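Local coordinates for protein mRNA export factor GLE1 (Saccharomyces cerevisiae, PDB 6B4E) that serves as a nuclear pore component and mRNA export factor, this chain being its C-terminal part, which carries the region that interacts with NUP42, DBP5 and GFD1, at residues 207-210 with 211-215; 190-193 with 194-197; 149-152 with 153-157; 278-281 with 282-285; 263-266 with 267-270. All coordinates share one frame; numbering follows the deposited sequence.

Contact 1 of 5, residues 207-210 with 211-215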
# COMPACT_ATOMS: atom_id res chain seq x y z
N LEU A 207 6.73 0.05 7.54
CA LEU A 207 6.10 0.94 6.57
C LEU A 207 4.64 1.20 6.92
O LEU A 207 4.10 2.25 6.54
CB LEU A 207 6.21 0.34 5.17
CG LEU A 207 7.65 0.08 4.70
CD1 LEU A 207 7.63 -0.27 3.22
CD2 LEU A 207 8.56 1.28 4.96
N SER A 208 3.99 0.26 7.63
CA SER A 208 2.66 0.52 8.17
C SER A 208 2.71 1.52 9.30
O SER A 208 1.81 2.35 9.43
CB SER A 208 2.01 -0.78 8.67
OG SER A 208 1.39 -1.49 7.62
N TRP A 209 3.74 1.45 10.17
CA TRP A 209 3.90 2.50 11.17
C TRP A 209 3.99 3.86 10.49
O TRP A 209 3.30 4.81 10.90
CB TRP A 209 5.13 2.24 12.05
CG TRP A 209 5.26 3.27 13.14
CD1 TRP A 209 5.78 4.52 13.01
CD2 TRP A 209 4.86 3.15 14.51
NE1 TRP A 209 5.72 5.19 14.19
CE2 TRP A 209 5.15 4.38 15.14
CE3 TRP A 209 4.27 2.14 15.27
CZ2 TRP A 209 4.87 4.63 16.48
CZ3 TRP A 209 4.00 2.38 16.61
CH2 TRP A 209 4.30 3.62 17.20
N HIS A 210 4.77 3.97 9.40
CA HIS A 210 4.93 5.27 8.73
C HIS A 210 3.60 5.83 8.28
O HIS A 210 3.35 7.04 8.40
CB HIS A 210 5.84 5.16 7.50
CG HIS A 210 7.26 4.80 7.80
ND1 HIS A 210 7.88 5.10 8.99
CD2 HIS A 210 8.19 4.17 7.04
CE1 HIS A 210 9.13 4.65 8.96
NE2 HIS A 210 9.34 4.10 7.78
N ILE A 211 2.74 4.98 7.71
CA ILE A 211 1.46 5.45 7.19
C ILE A 211 0.63 6.07 8.30
O ILE A 211 0.10 7.18 8.15
CB ILE A 211 0.69 4.30 6.52
CG1 ILE A 211 1.43 3.85 5.26
CG2 ILE A 211 -0.74 4.74 6.17
CD1 ILE A 211 0.91 2.55 4.66
N LEU A 212 0.46 5.34 9.41
CA LEU A 212 -0.39 5.81 10.48
C LEU A 212 0.19 7.06 11.12
O LEU A 212 -0.53 8.02 11.40
CB LEU A 212 -0.60 4.70 11.52
CG LEU A 212 -1.77 3.74 11.24
CD1 LEU A 212 -1.60 2.99 9.92
CD2 LEU A 212 -1.96 2.75 12.39
N ALA A 213 1.50 7.06 11.38
CA ALA A 213 2.14 8.20 12.01
C ALA A 213 2.03 9.44 11.14
O ALA A 213 1.76 10.54 11.64
CB ALA A 213 3.62 7.90 12.30
N ARG A 214 2.28 9.30 9.84
CA ARG A 214 2.31 10.46 8.96
C ARG A 214 0.93 11.06 8.77
O ARG A 214 0.79 12.29 8.68
CB ARG A 214 2.92 10.07 7.62
CG ARG A 214 4.42 9.81 7.75
CD ARG A 214 5.01 9.14 6.54
NE ARG A 214 6.42 8.85 6.80
CZ ARG A 214 7.23 8.18 6.00
NH1 ARG A 214 6.82 7.74 4.82
NH2 ARG A 214 8.47 7.95 6.40
N ILE A 215 -0.10 10.22 8.67
CA ILE A 215 -1.46 10.73 8.60
C ILE A 215 -1.82 11.43 9.90
O ILE A 215 -2.40 12.52 9.88
CB ILE A 215 -2.44 9.59 8.25
CG1 ILE A 215 -2.19 9.12 6.81
CG2 ILE A 215 -3.87 10.08 8.39
CD1 ILE A 215 -3.04 7.91 6.39
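His210 and Arg214, one helical turn apart, stack: the guanidinium lies flat on the imidazole, with planes 3° apart and centres 4.3 Å apart. The overlap is offset. Arg214 NH2 sits above the ring toward its rim, 3.7 Å from His210 CG, while His210 CB lies over the middle of the guanidinium, 3.6 Å from Arg214 CZ. Both side chains set CG anti to the carbonyl carbon, and the arginine then runs extended from CG to NE, which brings its flat end alongside the histidine. Outside the helix, a chain of another protein holds the polar ends: an acidic side chain of that chain forms a salt bridge with Arg214 NE, and its backbone bonds to His210 ND1 and Trp209 NE1; Arg214 NH1 also binds Ile141 O. A leucine in place of Arg214 would probably leave that acid and Ile141 O without their mate and strip the imidazole of its flat cover. This is i to i+4 packing on helix 206-216 of an all-helical fold. Its backbone bonds include Ala213 N to Trp209 O at 2.9 Å (171°) and Arg214 N to His210 O, also 2.9 Å, with Ile211 N to Leu207 O longer at 3.3 Å. Among apolar contacts, Ala213 CB approaches the indole obliquely, 4.1 Å from Trp209 CD1. Leu212 packs on Leu231, Trp234 and Leu253 of helix 225-264.

Contact 2 of 5, residues 190-193 with 194-197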
# COMPACT_ATOMS: atom_id res chain seq x y z
N GLN A 190 5.09 -12.42 6.55
CA GLN A 190 6.48 -12.83 6.63
C GLN A 190 6.92 -13.39 5.29
O GLN A 190 6.14 -13.98 4.55
CB GLN A 190 6.70 -13.89 7.70
CG GLN A 190 6.26 -13.49 9.09
CD GLN A 190 7.17 -12.46 9.71
OE1 GLN A 190 8.37 -12.41 9.41
NE2 GLN A 190 6.63 -11.63 10.59
N LEU A 191 8.21 -13.23 5.01
CA LEU A 191 8.75 -13.84 3.82
C LEU A 191 8.57 -15.36 3.89
O LEU A 191 8.65 -15.96 4.97
CB LEU A 191 10.24 -13.51 3.67
CG LEU A 191 10.60 -12.07 3.32
CD1 LEU A 191 12.12 -11.91 3.34
CD2 LEU A 191 10.02 -11.71 1.96
N PRO A 192 8.34 -16.01 2.76
CA PRO A 192 8.40 -17.47 2.72
C PRO A 192 9.75 -18.00 3.20
O PRO A 192 10.77 -17.31 3.18
CB PRO A 192 8.19 -17.80 1.23
CG PRO A 192 7.59 -16.58 0.63
CD PRO A 192 8.05 -15.42 1.44
N GLN A 193 9.73 -19.26 3.63
CA GLN A 193 10.92 -19.91 4.17
C GLN A 193 12.10 -19.89 3.19
O GLN A 193 13.25 -19.98 3.63
CB GLN A 193 10.59 -21.35 4.55
CG GLN A 193 10.24 -22.23 3.35
CD GLN A 193 9.73 -23.61 3.75
OE1 GLN A 193 9.06 -23.76 4.77
NE2 GLN A 193 10.04 -24.61 2.94
N GLU A 194 11.84 -19.77 1.89
CA GLU A 194 12.89 -19.84 0.89
C GLU A 194 13.76 -18.59 0.85
O GLU A 194 14.87 -18.65 0.32
CB GLU A 194 12.29 -20.05 -0.51
CG GLU A 194 11.73 -21.44 -0.76
CD GLU A 194 10.47 -21.74 0.04
OE1 GLU A 194 10.25 -22.93 0.36
OE2 GLU A 194 9.70 -20.79 0.33
N PHE A 195 13.26 -17.47 1.39
CA PHE A 195 13.96 -16.20 1.36
C PHE A 195 14.28 -15.64 2.74
O PHE A 195 15.21 -14.83 2.86
CB PHE A 195 13.12 -15.15 0.62
CG PHE A 195 12.73 -15.56 -0.78
CD1 PHE A 195 13.43 -15.07 -1.88
CD2 PHE A 195 11.67 -16.42 -1.01
CE1 PHE A 195 13.08 -15.44 -3.16
CE2 PHE A 195 11.32 -16.79 -2.29
CZ PHE A 195 12.02 -16.30 -3.37
N ILE A 196 13.57 -16.07 3.79
CA ILE A 196 13.54 -15.33 5.05
C ILE A 196 14.90 -15.30 5.74
O ILE A 196 15.21 -14.36 6.47
CB ILE A 196 12.45 -15.91 5.97
CG1 ILE A 196 12.14 -14.94 7.12
CG2 ILE A 196 12.86 -17.28 6.47
CD1 ILE A 196 10.76 -15.11 7.75
N THR A 197 15.74 -16.33 5.52
CA THR A 197 17.08 -16.30 6.10
C THR A 197 18.05 -15.50 5.24
O THR A 197 19.04 -14.97 5.77
CB THR A 197 17.61 -17.73 6.28
OG1 THR A 197 17.82 -18.33 4.99
CG2 THR A 197 16.62 -18.57 7.08
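Pro192 O accepts twice from the residues that follow it. Phe195 N is the straighter donor, at 3.1 Å from Pro192 O with an N-H...O angle of 163°, although it stands well above the carbonyl plane. Ile196 N, also 3.1 Å from Pro192 O, adds a bond that is weak because it is bent to 131°. Further out, Gln193 NE2 reaches Glu194 OE1 at 3.1 Å, again weakly; Gln193 is poorly ordered, so this surface link is probably loose. The glutamate bends at chi2 (70°), which turns its carboxylate back alongside Gln193 CG and sets Glu194 OE2 at the rim of the proline ring, 3.5 Å from Pro192 CB. The backbone of 192-195 fits a type I beta turn, part of the loop that leads from helix 169-188 to helix 206-216. Phe195 O is taken up by Thr198 OG1. Leu191 and Ile196 bring the two arms of the turn together, their CB atoms 4.0 Å apart, and Ile196 CD1 lies 3.6 Å from Leu191 O. On the inner side Leu191 packs on Leu116 and Val120 of helix 108-121, and its CD1 is 4.3 Å from Phe195 CB in the conformer described.

Contact 3 of 5, residues 149-152 with 153-157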
# COMPACT_ATOMS: atom_id res chain seq x y z
N THR A 149 -7.41 22.49 -5.69
CA THR A 149 -6.92 22.85 -7.02
C THR A 149 -6.84 21.61 -7.91
O THR A 149 -6.75 20.48 -7.43
CB THR A 149 -5.54 23.51 -6.94
OG1 THR A 149 -4.56 22.55 -6.55
CG2 THR A 149 -5.55 24.67 -5.94
N GLU A 150 -6.87 21.85 -9.22
CA GLU A 150 -6.80 20.75 -10.18
C GLU A 150 -5.49 19.99 -10.05
O GLU A 150 -5.47 18.75 -10.11
CB GLU A 150 -6.98 21.29 -11.61
CG GLU A 150 -6.66 20.26 -12.70
CD GLU A 150 -7.06 20.72 -14.09
OE1 GLU A 150 -7.01 21.95 -14.35
OE2 GLU A 150 -7.43 19.86 -14.92
N LYS A 151 -4.38 20.72 -9.86
CA LYS A 151 -3.08 20.07 -9.73
C LYS A 151 -3.03 19.18 -8.49
O LYS A 151 -2.45 18.09 -8.51
CB LYS A 151 -1.97 21.12 -9.67
CG LYS A 151 -0.58 20.56 -9.46
CD LYS A 151 -0.23 19.55 -10.53
CE LYS A 151 1.19 19.08 -10.39
NZ LYS A 151 1.51 18.02 -11.39
N GLY A 152 -3.61 19.64 -7.38
CA GLY A 152 -3.62 18.82 -6.18
C GLY A 152 -4.41 17.54 -6.35
O GLY A 152 -3.95 16.46 -5.96
N ARG A 153 -5.60 17.64 -6.95
CA ARG A 153 -6.39 16.46 -7.27
C ARG A 153 -5.55 15.43 -8.02
O ARG A 153 -5.52 14.25 -7.66
CB ARG A 153 -7.60 16.86 -8.12
CG ARG A 153 -8.66 17.60 -7.37
CD ARG A 153 -9.65 16.64 -6.78
NE ARG A 153 -10.68 17.34 -6.03
CZ ARG A 153 -11.89 16.85 -5.79
NH1 ARG A 153 -12.24 15.66 -6.27
NH2 ARG A 153 -12.77 17.56 -5.10
N GLN A 154 -4.86 15.87 -9.07
CA GLN A 154 -4.04 14.97 -9.87
C GLN A 154 -2.98 14.28 -9.02
O GLN A 154 -2.76 13.07 -9.13
CB GLN A 154 -3.41 15.76 -11.00
CG GLN A 154 -3.11 14.95 -12.25
CD GLN A 154 -2.93 15.83 -13.47
OE1 GLN A 154 -3.41 16.96 -13.52
NE2 GLN A 154 -2.22 15.30 -14.46
N ASN A 155 -2.28 15.06 -8.17
CA ASN A 155 -1.21 14.48 -7.36
C ASN A 155 -1.76 13.37 -6.47
O ASN A 155 -1.10 12.35 -6.27
CB ASN A 155 -0.54 15.57 -6.51
CG ASN A 155 0.35 16.49 -7.33
OD1 ASN A 155 0.86 16.11 -8.38
ND2 ASN A 155 0.56 17.71 -6.84
N MET A 156 -2.97 13.57 -5.93
CA MET A 156 -3.55 12.61 -5.00
C MET A 156 -4.20 11.42 -5.70
O MET A 156 -4.84 10.62 -5.03
CB MET A 156 -4.56 13.31 -4.08
CG MET A 156 -3.93 14.27 -3.06
SD MET A 156 -2.59 13.51 -2.08
CE MET A 156 -3.50 12.24 -1.21
N GLY A 157 -4.05 11.29 -7.02
CA GLY A 157 -4.48 10.10 -7.73
C GLY A 157 -5.90 10.10 -8.26
O GLY A 157 -6.41 9.03 -8.64
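Arg153 N binds Thr149 O at 3.1 Å (173°), and Gln154, Asn155 and Met156 N repeat the i to i+4 bond to Glu150, Lys151 and Gly152 O. Among the side chains, Lys151 and Asn155 slant across each other: Asn155 OD1 meets Lys151 CE at 3.6 Å, and Lys151 NZ is equally near that oxygen. Buried Asn155 OD1 has no hydrogen-bond partner in the model; the nearby ammonium may ease its burial electrostatically. Lys151 gets there by a bend at chi2 (57°), which tilts its outward-running chain toward Asn155, while the amide carbon, Asn155 CG, rests 3.4 Å from Lys151 O. The whole is a short helix, 150-155, closed at both ends. In the conformer described, Thr149 OG1 is the N-cap acceptor for Gly152 N at 3.2 Å and is also hydrogen-bonded to Glu146 OE1. At the other end Gly157, with positive phi, is the C-prime residue of a Schellman motif: its N bonds to Gln154 O at 3.0 Å, and Trp158 N bonds to Arg153 O. Phe11, Trp12 and Lys15 of helix 4-30 pack on the Asn155 side chain. Replacing Asn155 by an alanine removes the contact to Lys151 CE, which is likely to open a gap beside Trp12 and leave the lysine tip freer to swing. Arg153 NE binds Ile147 O, and its guanidinium makes cation-pi contacts with Trp158 and Trp166.

Contact 4 of 5, residues 278-281 with 282-285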
# COMPACT_ATOMS: atom_id res chain seq x y z
N ILE A 278 -16.02 2.31 14.43
CA ILE A 278 -16.60 1.00 14.69
C ILE A 278 -15.51 -0.06 14.87
O ILE A 278 -15.63 -0.95 15.73
CB ILE A 278 -17.57 0.62 13.54
CG1 ILE A 278 -18.81 1.53 13.59
CG2 ILE A 278 -17.93 -0.85 13.59
CD1 ILE A 278 -19.66 1.38 14.83
N LEU A 279 -14.44 0.02 14.06
CA LEU A 279 -13.31 -0.90 14.21
C LEU A 279 -12.61 -0.70 15.55
O LEU A 279 -12.26 -1.68 16.23
CB LEU A 279 -12.32 -0.72 13.06
CG LEU A 279 -12.83 -1.14 11.68
CD1 LEU A 279 -11.91 -0.74 10.58
CD2 LEU A 279 -13.06 -2.66 11.59
N LEU A 280 -12.40 0.56 15.94
CA LEU A 280 -11.84 0.83 17.26
C LEU A 280 -12.71 0.18 18.33
O LEU A 280 -12.20 -0.46 19.26
CB LEU A 280 -11.75 2.34 17.50
CG LEU A 280 -11.41 2.78 18.95
CD1 LEU A 280 -9.93 2.86 19.14
CD2 LEU A 280 -12.07 4.10 19.33
N GLU A 281 -14.02 0.35 18.22
CA GLU A 281 -14.93 -0.19 19.23
C GLU A 281 -14.87 -1.71 19.29
O GLU A 281 -14.98 -2.30 20.38
CB GLU A 281 -16.36 0.27 18.96
CG GLU A 281 -16.57 1.75 19.15
CD GLU A 281 -17.93 2.24 18.65
OE1 GLU A 281 -18.75 1.43 18.14
OE2 GLU A 281 -18.17 3.46 18.79
N ALA A 282 -14.75 -2.37 18.15
CA ALA A 282 -14.65 -3.83 18.15
C ALA A 282 -13.39 -4.28 18.88
O ALA A 282 -13.41 -5.28 19.61
CB ALA A 282 -14.67 -4.34 16.71
N TRP A 283 -12.28 -3.57 18.66
CA TRP A 283 -11.03 -3.89 19.34
C TRP A 283 -11.16 -3.65 20.83
O TRP A 283 -10.72 -4.47 21.65
CB TRP A 283 -9.92 -3.03 18.74
CG TRP A 283 -8.60 -3.08 19.45
CD1 TRP A 283 -7.90 -4.18 19.83
CD2 TRP A 283 -7.81 -1.95 19.81
NE1 TRP A 283 -6.71 -3.81 20.42
CE2 TRP A 283 -6.64 -2.44 20.42
CE3 TRP A 283 -7.98 -0.57 19.68
CZ2 TRP A 283 -5.65 -1.59 20.91
CZ3 TRP A 283 -7.00 0.26 20.16
CH2 TRP A 283 -5.85 -0.25 20.77
N GLN A 284 -11.77 -2.51 21.20
CA GLN A 284 -11.99 -2.22 22.61
C GLN A 284 -12.86 -3.27 23.27
O GLN A 284 -12.80 -3.43 24.50
CB GLN A 284 -12.62 -0.83 22.74
CG GLN A 284 -11.64 0.27 22.43
CD GLN A 284 -12.32 1.63 22.39
OE1 GLN A 284 -13.51 1.75 22.06
NE2 GLN A 284 -11.57 2.66 22.74
N ASN A 285 -13.71 -3.94 22.51
CA ASN A 285 -14.56 -5.01 23.02
C ASN A 285 -13.95 -6.39 22.78
O ASN A 285 -14.67 -7.38 22.80
CB ASN A 285 -15.95 -4.92 22.39
CG ASN A 285 -17.01 -5.67 23.18
OD1 ASN A 285 -16.85 -5.90 24.38
ND2 ASN A 285 -18.09 -6.08 22.50
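Gln284 N bonds to Leu280 O at 2.9 Å and 165°, and Ala282 N reaches Ile278 O at the same length. Trp283 N bonds to Leu279 O in turn, and Asn285 N to Glu281 O at 3.0 Å, more bent at 134° where Asn285 leaves helical geometry. These are the i to i+4 bonds of the last turns of helix 271-284. Around them, Leu280 is the hub of the side-chain packing. Its CG stands anti to the backbone N (chi1 169°), which places one methyl between the Trp283 edge and the Gln284 amide, while the other meets that amide alone. Leu280 CD1 comes to the benzo edge of Trp283 in the plane of the ring, 4.0 Å from Trp283 CE3. Leu280 CD2 lies 3.7 Å from Gln284 NE2, where the extended glutamine crosses the leucine at a slant and sets its amide carbon, CD, 3.7 Å from Leu280 CG. The other end of that amide, Gln284 OE1, turns toward Glu281 CA at 3.7 Å. Ala282 CB sits 3.6 Å from Leu279 O. This terminal helix leans on helix 225-264, with Leu279 against Trp235 and Asp236 and Trp283 against Leu243 and Ser251.

Contact 5 of 5, residues 263-266 with 267-270; sequences SRMA and EKKY
Lys268 folds back over Met265 in a 3-10 turn, the bend through which the chain leaves helix 225-264 before helix 271-284 begins after Tyr270, its N-cap residue. Two i to i+3 bonds define it: Lys268 N to Met265 O at 3.0 Å and Lys269 N to Ala266 O at 3.1 Å, each donor standing well above the carbonyl plane. Followed outward, Lys268 starts with CB, which lies 3.4 Å from Met265 O and also stands over the centre of the Tyr270 ring, 3.4 Å above its plane. CG remains beside the same carbonyl oxygen and nears the methionine methyl. A bend at chi2 (-76°) then sends the chain across the thioether side chain, and Lys268 CE meets Met265 CE at 3.9 Å. Past this point NZ leads away from the turn. Met265 is itself bent at chi2 and chi3, which curls its methyl between its neighbours: Met265 CE also touches Tyr270 CE2 at 4.1 Å, approaching the ring obliquely, and the side chain packs on Phe228 of helix 225-264. Lys269 adopts a left-handed backbone conformation (phi 47°) that swings the chain round to Tyr270. Water 1 links Arg264 O to Glu267 N across the outer side. Water 2 spans the mouth of the turn, donating to Met265 O at 2.7 Å and accepting from Tyr270 N at 2.9 Å.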
# COMPACT_ATOMS: atom_id res chain seq x y z
N SER A 263 -12.55 11.85 16.22
CA SER A 263 -13.22 12.87 17.03
C SER A 263 -12.97 14.27 16.48
O SER A 263 -13.89 15.10 16.43
CB SER A 263 -12.74 12.80 18.49
OG SER A 263 -13.39 11.78 19.22
N ARG A 264 -11.73 14.55 16.09
CA ARG A 264 -11.38 15.89 15.64
C ARG A 264 -12.07 16.26 14.34
O ARG A 264 -12.24 17.46 14.07
CB ARG A 264 -9.86 16.00 15.49
CG ARG A 264 -9.11 15.88 16.81
CD ARG A 264 -9.27 17.12 17.66
NE ARG A 264 -8.71 18.30 17.01
CZ ARG A 264 -7.44 18.67 17.11
NH1 ARG A 264 -7.02 19.76 16.49
NH2 ARG A 264 -6.58 17.96 17.82
N MET A 265 -12.46 15.27 13.53
CA MET A 265 -13.13 15.50 12.25
C MET A 265 -14.61 15.18 12.31
O MET A 265 -15.24 15.03 11.26
CB MET A 265 -12.47 14.67 11.14
CG MET A 265 -10.95 14.77 11.04
SD MET A 265 -10.35 16.47 10.81
CE MET A 265 -11.04 16.85 9.23
N ALA A 266 -15.19 15.05 13.51
CA ALA A 266 -16.52 14.47 13.65
C ALA A 266 -17.58 15.26 12.92
O ALA A 266 -18.55 14.68 12.42
CB ALA A 266 -16.89 14.36 15.13
N GLU A 267 -17.44 16.58 12.84
CA GLU A 267 -18.49 17.38 12.21
C GLU A 267 -18.54 17.19 10.70
O GLU A 267 -19.57 17.52 10.08
CB GLU A 267 -18.29 18.85 12.55
CG GLU A 267 -18.64 19.15 13.98
CD GLU A 267 -20.03 18.69 14.35
OE1 GLU A 267 -20.99 19.06 13.64
OE2 GLU A 267 -20.17 17.94 15.34
N LYS A 268 -17.49 16.65 10.09
CA LYS A 268 -17.52 16.34 8.66
C LYS A 268 -18.42 15.14 8.36
O LYS A 268 -18.84 14.98 7.21
CB LYS A 268 -16.12 16.03 8.13
CG LYS A 268 -15.05 17.06 8.45
CD LYS A 268 -15.14 18.30 7.59
CE LYS A 268 -13.89 19.15 7.77
NZ LYS A 268 -14.06 20.52 7.21
N LYS A 269 -18.72 14.31 9.36
CA LYS A 269 -19.49 13.08 9.20
C LYS A 269 -18.98 12.27 8.02
O LYS A 269 -19.73 11.85 7.13
CB LYS A 269 -20.99 13.37 9.06
CG LYS A 269 -21.64 13.87 10.35
CD LYS A 269 -23.16 13.81 10.23
CE LYS A 269 -23.90 14.30 11.47
NZ LYS A 269 -23.89 15.78 11.61
N TYR A 270 -17.67 12.06 8.01
CA TYR A 270 -17.05 11.21 7.00
C TYR A 270 -17.47 9.77 7.24
O TYR A 270 -17.36 9.26 8.36
CB TYR A 270 -15.53 11.32 7.08
CG TYR A 270 -14.92 12.64 6.61
CD1 TYR A 270 -15.45 13.34 5.54
CD2 TYR A 270 -13.78 13.15 7.23
CE1 TYR A 270 -14.87 14.51 5.09
CE2 TYR A 270 -13.20 14.34 6.79
CZ TYR A 270 -13.75 15.01 5.72
OH TYR A 270 -13.20 16.19 5.26
O HOH W 1 -15.02 18.45 12.88
O HOH W 2 -16.01 12.58 10.33

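Along the chain the order is contact 3 (helix 150-155), contact 2 (the loop before helix 206-216), contact 1 on that helix, contact 5 at the end of helix 225-264, and contact 4 on helix 271-284. None touches another. Contact 1, the buried one, has its centre 20 to 24 Å from those of the other four. Contacts 2 and 5 lie on opposite sides of the chain's centre, about 42 Å apart between centres; contacts 4 and 5, about 18 Å apart, share one side. The five thus mark separate helices and loops of one all-helical part, in which contact 1 grips the chain of another protein while contacts 2, 3 and 4 do not touch it.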